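Local coordinates for periplasmic binding protein/LacI transcriptional regulator (Shewanella sp. ANA-3, PDB 5OCP) that binds L-arabinofuranose, as either anomer, between its two lobes and probably delivers it to an arabinose ABC transporter, at residues 16-21 and 85-90; 99-104 and 252-257; 178-183 and 207-212. All blocks are in the same frame, centred on the assembly; numbering follows the deposited sequence.

Contact 1 (16-21 and 85-90); sequences TSFSEA and VIVDRN. With AHR (alpha-L-arabinofuranose), chain I; FUB (beta-L-arabinofuranose), chain J.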
loop_
_atom_site.group_PDB
_atom_site.type_symbol
_atom_site.label_atom_id
_atom_site.label_comp_id
_atom_site.label_asym_id
_atom_site.label_seq_id
_atom_site.Cartn_x
_atom_site.Cartn_y
_atom_site.Cartn_z
ATOM N N THR A 16 -3.167 7.733 -4.074
ATOM C CA THR A 16 -3.757 9.084 -4.181
ATOM C C THR A 16 -4.751 9.306 -3.071
ATOM O O THR A 16 -4.825 10.465 -2.498
ATOM C CB THR A 16 -4.383 9.317 -5.566
ATOM O OG1 THR A 16 -5.293 8.301 -5.840
ATOM C CG2 THR A 16 -3.353 9.223 -6.664
ATOM N N SER A 17 -5.465 8.270 -2.639
ATOM C CA SER A 17 -6.319 8.370 -1.457
ATOM C C SER A 17 -5.563 8.700 -0.167
ATOM O O SER A 17 -6.030 9.506 0.701
ATOM C CB SER A 17 -7.217 7.113 -1.280
ATOM O OG SER A 17 -6.507 6.021 -0.643
ATOM N N PHE A 18 -4.357 8.158 -0.058
ATOM C CA PHE A 18 -3.426 8.431 1.060
ATOM C C PHE A 18 -3.019 9.858 1.012
ATOM O O PHE A 18 -3.076 10.566 2.070
ATOM C CB PHE A 18 -2.225 7.521 0.980
ATOM C CG PHE A 18 -1.183 7.668 2.028
ATOM C CD1 PHE A 18 -1.437 8.119 3.281
ATOM C CD2 PHE A 18 0.144 7.262 1.699
ATOM C CE1 PHE A 18 -0.433 8.194 4.201
ATOM C CE2 PHE A 18 1.180 7.338 2.606
ATOM C CZ PHE A 18 0.869 7.820 3.869
ATOM N N SER A 19 -2.642 10.333 -0.138
ATOM C CA SER A 19 -2.272 11.770 -0.238
ATOM C C SER A 19 -3.458 12.688 0.202
ATOM O O SER A 19 -3.319 13.583 0.991
ATOM C CB SER A 19 -1.828 12.145 -1.620
ATOM O OG SER A 19 -0.714 11.369 -1.942
ATOM N N GLU A 20 -4.639 12.393 -0.294
ATOM C CA GLU A 20 -5.827 13.159 0.095
ATOM C C GLU A 20 -6.161 13.085 1.569
ATOM O O GLU A 20 -6.530 14.111 2.215
ATOM C CB GLU A 20 -7.070 12.741 -0.761
ATOM C CG GLU A 20 -6.962 13.193 -2.190
ATOM C CD GLU A 20 -6.791 14.756 -2.357
ATOM O OE1 GLU A 20 -7.392 15.589 -1.600
ATOM O OE2 GLU A 20 -6.032 15.178 -3.264
ATOM N N ALA A 21 -5.982 11.918 2.160
ATOM C CA ALA A 21 -6.132 11.729 3.606
ATOM C C ALA A 21 -5.155 12.512 4.457
ATOM O O ALA A 21 -5.555 13.161 5.418
ATOM C CB ALA A 21 -6.008 10.287 3.993
ATOM N N VAL A 85 9.292 11.550 10.616
ATOM C CA VAL A 85 8.437 10.395 10.833
ATOM C C VAL A 85 8.359 9.639 9.508
ATOM O O VAL A 85 8.166 10.247 8.430
ATOM C CB VAL A 85 7.091 10.828 11.234
ATOM C CG1 VAL A 85 6.172 9.601 11.372
ATOM C CG2 VAL A 85 7.170 11.596 12.561
ATOM N N ILE A 86 8.550 8.319 9.589
ATOM C CA ILE A 86 8.390 7.496 8.423
ATOM C C ILE A 86 6.998 6.965 8.435
ATOM O O ILE A 86 6.487 6.562 9.484
ATOM C CB ILE A 86 9.388 6.307 8.494
ATOM C CG1 ILE A 86 10.830 6.761 8.668
ATOM C CG2 ILE A 86 9.255 5.385 7.284
ATOM C CD1 ILE A 86 11.323 7.683 7.550
ATOM N N VAL A 87 6.323 6.915 7.269
ATOM C CA VAL A 87 4.991 6.382 7.154
ATOM C C VAL A 87 4.911 5.401 5.958
ATOM O O VAL A 87 5.631 5.522 4.988
ATOM C CB VAL A 87 3.916 7.438 6.947
ATOM C CG1 VAL A 87 3.833 8.315 8.203
ATOM C CG2 VAL A 87 4.173 8.290 5.717
ATOM N N ASP A 88 4.043 4.433 6.117
ATOM C CA ASP A 88 3.641 3.523 5.032
ATOM C C ASP A 88 4.733 2.507 4.844
ATOM O O ASP A 88 4.741 1.497 5.585
ATOM C CB ASP A 88 3.161 4.326 3.805
ATOM C CG ASP A 88 3.117 3.477 2.515
ATOM O OD1 ASP A 88 2.888 2.233 2.615
ATOM O OD2 ASP A 88 3.381 4.030 1.393
ATOM N N ARG A 89 5.691 2.733 3.964
ATOM C CA ARG A 89 6.793 1.800 3.763
ATOM C C ARG A 89 7.892 2.027 4.804
ATOM O O ARG A 89 7.685 2.754 5.817
ATOM C CB ARG A 89 7.293 1.827 2.322
ATOM C CG ARG A 89 6.170 1.556 1.335
ATOM C CD ARG A 89 6.653 1.640 -0.108
ATOM N NE ARG A 89 5.501 1.430 -1.040
ATOM C CZ ARG A 89 5.588 1.626 -2.362
ATOM N NH1 ARG A 89 6.698 2.051 -2.940
ATOM N NH2 ARG A 89 4.487 1.506 -3.128
ATOM N N ASN A 90 8.969 1.303 4.625
ATOM C CA ASN A 90 10.049 1.355 5.632
ATOM C C ASN A 90 11.339 1.806 4.980
ATOM O O ASN A 90 11.564 1.750 3.774
ATOM C CB ASN A 90 10.274 -0.014 6.309
ATOM C CG ASN A 90 10.938 0.075 7.692
ATOM O OD1 ASN A 90 11.078 1.151 8.262
ATOM N ND2 ASN A 90 11.431 -1.062 8.174
HETATM O O5 AHR I . 2.863 1.048 0.331
HETATM C C5 AHR I . 1.512 0.754 0.154
HETATM C C4 AHR I . 1.269 0.208 -1.242
HETATM O O4 AHR I . 1.780 1.078 -2.224
HETATM C C3 AHR I . -0.231 -0.001 -1.522
HETATM O O3 AHR I . -0.606 -1.246 -1.027
HETATM C C2 AHR I . -0.228 0.158 -3.033
HETATM O O2 AHR I . -1.458 0.461 -3.621
HETATM C C1 AHR I . 0.720 1.338 -3.156
HETATM O O1 AHR I . 1.217 1.368 -4.395
HETATM O O5 FUB J . 2.861 1.048 0.331
HETATM C C5 FUB J . 1.511 0.756 0.147
HETATM C C4 FUB J . 1.269 0.215 -1.252
HETATM O O4 FUB J . 1.791 1.069 -2.241
HETATM C C3 FUB J . -0.227 0.010 -1.538
HETATM O O3 FUB J . -0.605 -1.230 -1.026
HETATM C C2 FUB J . -0.224 0.096 -3.060
HETATM O O2 FUB J . -1.463 0.453 -3.627
HETATM C C1 FUB J . 0.935 1.034 -3.399
HETATM O O1 FUB J . 0.422 2.268 -3.523
#

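Contact 2 (99-104 and 252-257); sequences FLTRIA and FDAIDA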
loop_
_atom_site.group_PDB
_atom_site.type_symbol
_atom_site.label_atom_id
_atom_site.label_comp_id
_atom_site.label_asym_id
_atom_site.label_seq_id
_atom_site.Cartn_x
_atom_site.Cartn_y
_atom_site.Cartn_z
ATOM N N PHE A 99 15.257 8.781 12.953
ATOM C CA PHE A 99 13.877 9.082 12.818
ATOM C C PHE A 99 13.188 9.064 14.207
ATOM O O PHE A 99 13.684 8.445 15.191
ATOM C CB PHE A 99 13.246 8.146 11.761
ATOM C CG PHE A 99 13.195 6.717 12.176
ATOM C CD1 PHE A 99 12.101 6.235 12.899
ATOM C CD2 PHE A 99 14.241 5.865 11.839
ATOM C CE1 PHE A 99 12.077 4.922 13.299
ATOM C CE2 PHE A 99 14.263 4.561 12.284
ATOM C CZ PHE A 99 13.153 4.090 13.028
ATOM N N LEU A 100 12.097 9.752 14.306
ATOM C CA LEU A 100 11.326 9.860 15.478
ATOM C C LEU A 100 10.534 8.555 15.647
ATOM O O LEU A 100 10.596 7.944 16.677
ATOM C CB LEU A 100 10.423 11.086 15.397
ATOM C CG LEU A 100 9.424 11.310 16.483
ATOM C CD1 LEU A 100 10.058 11.377 17.902
ATOM C CD2 LEU A 100 8.573 12.507 16.293
ATOM N N THR A 101 9.800 8.159 14.612
ATOM C CA THR A 101 9.010 6.935 14.666
ATOM C C THR A 101 8.435 6.573 13.301
ATOM O O THR A 101 8.515 7.354 12.353
ATOM C CB THR A 101 7.858 7.053 15.681
ATOM O OG1 THR A 101 7.256 5.766 15.877
ATOM C CG2 THR A 101 6.806 8.030 15.181
ATOM N N ARG A 102 7.854 5.380 13.210
ATOM C CA ARG A 102 7.261 4.907 11.966
ATOM C C ARG A 102 5.810 4.486 12.176
ATOM O O ARG A 102 5.505 3.697 13.069
ATOM C CB ARG A 102 8.070 3.738 11.397
ATOM C CG ARG A 102 7.365 2.980 10.285
ATOM C CD ARG A 102 8.340 2.109 9.507
ATOM N NE ARG A 102 7.713 1.494 8.341
ATOM C CZ ARG A 102 7.295 0.234 8.295
ATOM N NH1 ARG A 102 7.437 -0.553 9.354
ATOM N NH2 ARG A 102 6.736 -0.242 7.191
ATOM N N ILE A 103 4.919 5.020 11.346
ATOM C CA ILE A 103 3.503 4.707 11.437
ATOM C C ILE A 103 3.195 3.814 10.248
ATOM O O ILE A 103 3.385 4.231 9.136
ATOM C CB ILE A 103 2.622 5.931 11.352
ATOM C CG1 ILE A 103 3.082 7.040 12.293
ATOM C CG2 ILE A 103 1.166 5.529 11.550
ATOM C CD1 ILE A 103 3.364 6.620 13.749
ATOM N N ALA A 104 2.800 2.549 10.479
ATOM C CA ALA A 104 2.653 1.648 9.370
ATOM C C ALA A 104 1.676 0.518 9.730
ATOM O O ALA A 104 1.487 0.219 10.902
ATOM C CB ALA A 104 3.992 1.102 8.940
ATOM N N PHE A 252 1.163 12.998 12.963
ATOM C CA PHE A 252 0.993 14.379 13.520
ATOM C C PHE A 252 0.953 14.369 15.075
ATOM O O PHE A 252 1.501 15.264 15.742
ATOM C CB PHE A 252 -0.237 14.984 12.901
ATOM C CG PHE A 252 -0.156 15.245 11.430
ATOM C CD1 PHE A 252 0.928 15.896 10.830
ATOM C CD2 PHE A 252 -1.200 14.889 10.632
ATOM C CE1 PHE A 252 0.946 16.115 9.466
ATOM C CE2 PHE A 252 -1.170 15.061 9.256
ATOM C CZ PHE A 252 -0.130 15.739 8.659
ATOM N N ASP A 253 0.404 13.300 15.672
ATOM C CA ASP A 253 0.415 13.134 17.136
ATOM C C ASP A 253 1.792 12.960 17.679
ATOM O O ASP A 253 2.155 13.566 18.697
ATOM C CB ASP A 253 -0.377 11.897 17.561
ATOM C CG ASP A 253 -1.876 12.042 17.358
ATOM O OD1 ASP A 253 -2.406 13.168 17.381
ATOM O OD2 ASP A 253 -2.533 10.979 17.205
ATOM N N ALA A 254 2.578 12.104 17.032
ATOM C CA ALA A 254 3.950 11.922 17.394
ATOM C C ALA A 254 4.750 13.207 17.247
ATOM O O ALA A 254 5.532 13.537 18.170
ATOM C CB ALA A 254 4.590 10.842 16.560
ATOM N N ILE A 255 4.498 13.927 16.169
ATOM C CA ILE A 255 5.216 15.235 15.987
ATOM C C ILE A 255 4.795 16.234 17.084
ATOM O O ILE A 255 5.667 16.798 17.755
ATOM C CB ILE A 255 4.953 15.782 14.641
ATOM C CG1 ILE A 255 5.742 14.947 13.594
ATOM C CG2 ILE A 255 5.308 17.276 14.544
ATOM C CD1 ILE A 255 5.139 15.010 12.214
ATOM N N ASP A 256 3.493 16.378 17.282
ATOM C CA ASP A 256 2.954 17.266 18.360
ATOM C C ASP A 256 3.553 16.986 19.744
ATOM O O ASP A 256 4.051 17.883 20.419
ATOM C CB ASP A 256 1.439 17.270 18.336
ATOM C CG ASP A 256 0.831 18.469 19.100
ATOM O OD1 ASP A 256 1.238 19.632 18.825
ATOM O OD2 ASP A 256 -0.066 18.248 19.970
ATOM N N ALA A 257 3.602 15.729 20.129
ATOM C CA ALA A 257 4.272 15.314 21.342
ATOM C C ALA A 257 5.742 15.625 21.418
ATOM O O ALA A 257 6.253 16.111 22.472
ATOM C CB ALA A 257 4.013 13.840 21.563
#

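Contact 3 (178-183 and 207-212); sequences GFLKAQ and KEAGLK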
loop_
_atom_site.group_PDB
_atom_site.type_symbol
_atom_site.label_atom_id
_atom_site.label_comp_id
_atom_site.label_asym_id
_atom_site.label_seq_id
_atom_site.Cartn_x
_atom_site.Cartn_y
_atom_site.Cartn_z
ATOM N N GLY A 178 0.071 -12.154 -19.932
ATOM C CA GLY A 178 1.246 -13.006 -20.123
ATOM C C GLY A 178 1.112 -14.323 -19.416
ATOM O O GLY A 178 1.373 -15.380 -19.977
ATOM N N PHE A 179 0.713 -14.310 -18.141
ATOM C CA PHE A 179 0.507 -15.529 -17.390
ATOM C C PHE A 179 -0.442 -16.550 -18.039
ATOM O O PHE A 179 -0.185 -17.738 -18.018
ATOM C CB PHE A 179 -0.061 -15.173 -15.985
ATOM C CG PHE A 179 0.928 -14.540 -15.025
ATOM C CD1 PHE A 179 2.304 -14.412 -15.277
ATOM C CD2 PHE A 179 0.439 -14.015 -13.819
ATOM C CE1 PHE A 179 3.132 -13.842 -14.313
ATOM C CE2 PHE A 179 1.270 -13.455 -12.862
ATOM C CZ PHE A 179 2.618 -13.409 -13.077
ATOM N N LEU A 180 -1.510 -16.019 -18.592
ATOM C CA LEU A 180 -2.630 -16.789 -19.144
ATOM C C LEU A 180 -2.100 -17.474 -20.417
ATOM O O LEU A 180 -2.377 -18.640 -20.644
ATOM C CB LEU A 180 -3.821 -15.909 -19.440
ATOM C CG LEU A 180 -4.568 -15.478 -18.155
ATOM C CD1 LEU A 180 -5.584 -14.419 -18.526
ATOM C CD2 LEU A 180 -5.188 -16.653 -17.457
ATOM N N LYS A 181 -1.217 -16.772 -21.121
ATOM C CA LYS A 181 -0.574 -17.306 -22.310
ATOM C C LYS A 181 0.442 -18.386 -21.916
ATOM O O LYS A 181 0.506 -19.436 -22.555
ATOM C CB LYS A 181 0.118 -16.190 -23.095
ATOM C CG LYS A 181 -0.801 -15.436 -24.042
ATOM C CD LYS A 181 -0.297 -14.024 -24.292
ATOM C CE LYS A 181 0.750 -13.999 -25.393
ATOM N NZ LYS A 181 0.658 -15.196 -26.274
ATOM N N ALA A 182 1.233 -18.135 -20.870
ATOM C CA ALA A 182 2.201 -19.108 -20.438
ATOM C C ALA A 182 1.580 -20.352 -19.823
ATOM O O ALA A 182 2.210 -21.372 -19.774
ATOM C CB ALA A 182 3.209 -18.517 -19.478
ATOM N N GLN A 183 0.378 -20.232 -19.277
ATOM C CA GLN A 183 -0.270 -21.431 -18.668
ATOM C C GLN A 183 -0.569 -22.501 -19.678
ATOM O O GLN A 183 -0.652 -23.726 -19.313
ATOM C CB GLN A 183 -1.516 -21.065 -17.922
ATOM C CG GLN A 183 -1.121 -20.438 -16.589
ATOM C CD GLN A 183 -0.683 -21.416 -15.549
ATOM O OE1 GLN A 183 0.471 -21.349 -15.054
ATOM N NE2 GLN A 183 -1.606 -22.357 -15.169
ATOM N N LYS A 207 -11.156 -11.628 -18.184
ATOM C CA LYS A 207 -12.355 -11.467 -19.002
ATOM C C LYS A 207 -11.993 -11.589 -20.464
ATOM O O LYS A 207 -12.738 -12.257 -21.221
ATOM C CB LYS A 207 -13.064 -10.165 -18.740
ATOM C CG LYS A 207 -13.799 -10.248 -17.398
ATOM C CD LYS A 207 -14.561 -8.981 -17.227
ATOM C CE LYS A 207 -15.351 -9.220 -15.978
ATOM N NZ LYS A 207 -15.963 -7.966 -15.579
ATOM N N GLU A 208 -10.929 -10.943 -20.879
ATOM C CA GLU A 208 -10.568 -10.956 -22.317
ATOM C C GLU A 208 -10.201 -12.353 -22.734
ATOM O O GLU A 208 -10.365 -12.711 -23.908
ATOM C CB GLU A 208 -9.488 -9.958 -22.635
ATOM C CG GLU A 208 -9.988 -8.516 -22.462
ATOM C CD GLU A 208 -8.932 -7.443 -22.745
ATOM O OE1 GLU A 208 -7.739 -7.781 -23.016
ATOM O OE2 GLU A 208 -9.329 -6.246 -22.758
ATOM N N ALA A 209 -9.704 -13.186 -21.809
ATOM C CA ALA A 209 -9.380 -14.561 -22.122
ATOM C C ALA A 209 -10.599 -15.469 -22.059
ATOM O O ALA A 209 -10.454 -16.663 -22.234
ATOM C CB ALA A 209 -8.278 -15.046 -21.169
ATOM N N GLY A 210 -11.800 -14.933 -21.830
ATOM C CA GLY A 210 -13.043 -15.716 -21.797
ATOM C C GLY A 210 -13.288 -16.521 -20.531
ATOM O O GLY A 210 -13.980 -17.530 -20.534
ATOM N N LEU A 211 -12.678 -16.081 -19.435
ATOM C CA LEU A 211 -12.793 -16.767 -18.186
ATOM C C LEU A 211 -13.468 -15.835 -17.190
ATOM O O LEU A 211 -13.585 -14.671 -17.461
ATOM C CB LEU A 211 -11.356 -17.140 -17.729
ATOM C CG LEU A 211 -10.643 -18.208 -18.543
ATOM C CD1 LEU A 211 -9.132 -18.137 -18.304
ATOM C CD2 LEU A 211 -11.255 -19.560 -18.143
ATOM N N LYS A 212 -14.037 -16.379 -16.098
ATOM C CA LYS A 212 -14.854 -15.599 -15.149
ATOM C C LYS A 212 -14.045 -15.264 -13.884
ATOM O O LYS A 212 -13.782 -16.138 -13.082
ATOM C CB LYS A 212 -16.138 -16.368 -14.731
ATOM C CG LYS A 212 -17.231 -16.357 -15.807
ATOM C CD LYS A 212 -18.618 -16.163 -15.170
ATOM C CE LYS A 212 -19.731 -16.016 -16.204
ATOM N NZ LYS A 212 -20.130 -17.351 -16.751
#

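Contact 1 (16-21 and 85-90)
Phe18 carries its ring across to Val87 and Asp88 because CG stands anti to the backbone N (chi1 180°), which extends the side chain from helix 13-29 toward the end of strand 84-87. The two backbones stay well apart, with Phe18 CA and Asp88 CA separated by 9.5 Å, so side chains make the whole contact. The ring tip meets one valine methyl edge-on: Phe18 CZ lies 3.8 Å from Val87 CG2, which sits close to the ring plane. The neighbouring corner reaches the aspartate stem, with Phe18 CE2 3.8 Å from Asp88 CB. Ring and carboxylate planes are nearly perpendicular. The strand ends at Val87, and Asp88 and Arg89 turn to the sugar, modelled as both the alpha and the beta anomer of L-arabinofuranose with O5, and likewise O4, at nearly the same place in both. Asp88 OD1 comes within 2.6 Å of the sugar O5, while OD2 forms a salt bridge with Arg15, itself a sugar-binding residue. Arg89, extended from CG to NE, presents one guanidinium edge to the ligand: NE donates to O5 at 3.0 Å (N-H...O 164°) and NH2 to O4 at 2.9 Å (167°). NH1 is used differently, bonding to Val65 O, so three nitrogens of one group are tied down. With an alanine in place of Arg89, O5 and O4 of the sugar would probably lose both donors, and Val65 O its bond from NH1. Phe18 also meets the ring of Trp14, another pocket residue. The chemistry is thus layered: apolar carbon packs behind Asp88, whose carboxylate meets the exocyclic O5, and Arg89 bonds to both O5 and the ring oxygen O4. Neither atom is the anomeric hydroxyl, consistent with both anomers being accepted.

Contact 2 (99-104 and 252-257)
The chain turns extended at Thr101, just after Leu100, and passes beside helix 252-257; the nearest alpha carbons, Thr101 CA and Ala254 CA, are 7.6 Å apart, with no hydrogen bond between the segments. That the helix is regular here follows from its own bonds, such as Asp256 N to Phe252 O at 2.8 Å. Ala254 is the hub, its CB directed at the strand. The meeting with Thr101 is methyl to methyl: Thr101 CG2 lies 3.8 Å from Ala254 CB. The threonine torsion (chi1 -170°) sets OG1 anti to the backbone N and leaves CG2 to face the helix, while OG1 is satisfied by Ala266 O. Leu100 reaches the helix backbone as well as its side chain. Its CD2 approaches Ala254 O to 3.7 Å, a carbon-oxygen packing contact, and is 4.3 Å from Ala254 CB. Ile255 takes a smaller share, the same leucine methyl coming near its backbone N. Both Leu100 and Ile255 also touch Val85 of the adjoining strand 84-87, so the apolar layer continues beneath the helix onto the next strand. Elsewhere on the helix, Phe252 packs on Val22 and Ala26 of helix 13-29, and Asp253 forms a salt bridge with Arg29. Strand 101-104 lies between 84-87 and 268-270 in a parallel sheet, and helix 248-259 leads along the chain to 268-270. Such a helix laid over a parallel sheet is the layered alpha/beta architecture of the N-terminal lobe in type I periplasmic sugar-binding proteins, here completed by chain that returns from the other lobe.

Contact 3 (178-183 and 207-212)
This is a small apolar contact at the protein surface, joining helix 169-183 near its C-terminal end to the residues that follow helix 196-208, in the C-terminal alpha/beta lobe of a type I periplasmic-binding-protein fold. Helix 169-183 contributes Leu180; helix 196-208 contributes its C-terminal end, closed by a Schellman motif, and the residues just beyond. Strand 190-193 separates the two helices in sequence, so the contact belongs to an alpha-beta-alpha unit. Its size is modest, 87 Å² buried over both sides, and the nearest alpha carbons are Leu180 CA and Ala209 CA at 7.7 Å. No hydrogen bond crosses between the segments. The Schellman geometry rests on two observations: Gly210 has a positive phi of 77°, and the cap bonds back into the final turn, as with Gly210 N to Lys207 O at 2.9 Å. Past the glycine, Leu211 takes up an extended backbone, which returns its side chain to the same partner that Ala209 meets. Ala209 and Leu211 therefore both direct CB toward helix 169-183 although Gly210, with its positive phi, lies between them. On the opposing helix, Phe179 faces the other way, into the sheet, touching Ala129 and Leu131 of strand 126-132, whereas Leu180 projects toward the neighbouring helix end. Polar ties lie outside the apolar patch: Glu208 makes a salt bridge with Lys173, which sits on helix 169-183 and so joins the same pair of helices, and Lys207 pairs with Asp236. The fork of Leu180 divides the work. Its chi1 of -74° sends CG toward the other segment, and the two methyls then take different partners: CD2 meets Leu211 CD1 at 4.3 Å, and CD1 rests 3.8 Å from Ala209 CB.

How the contacts relate
Contacts 1 and 2 share one parallel sheet, where strands 84-87 and 101-104 are neighbours; their centres are 13 Å apart and they touch directly. Ile86 O lies 2.9 Å from Ile103 N, and Arg89 O lies 2.8 Å from Arg102 NE, both probable hydrogen bonds, so the loop carrying sugar-binding Asp88 and Arg89 is braced by the segment that packs under helix 248-259. Contact 3, in the other lobe, holds no pocket residue; its nearest atoms are about 18 Å from contact 1. Its centre is 34 Å from that of contact 1 and 45 Å from that of contact 2, from which it lies across the chain's centre. Along the chain it is nested within the span that contact 2 closes.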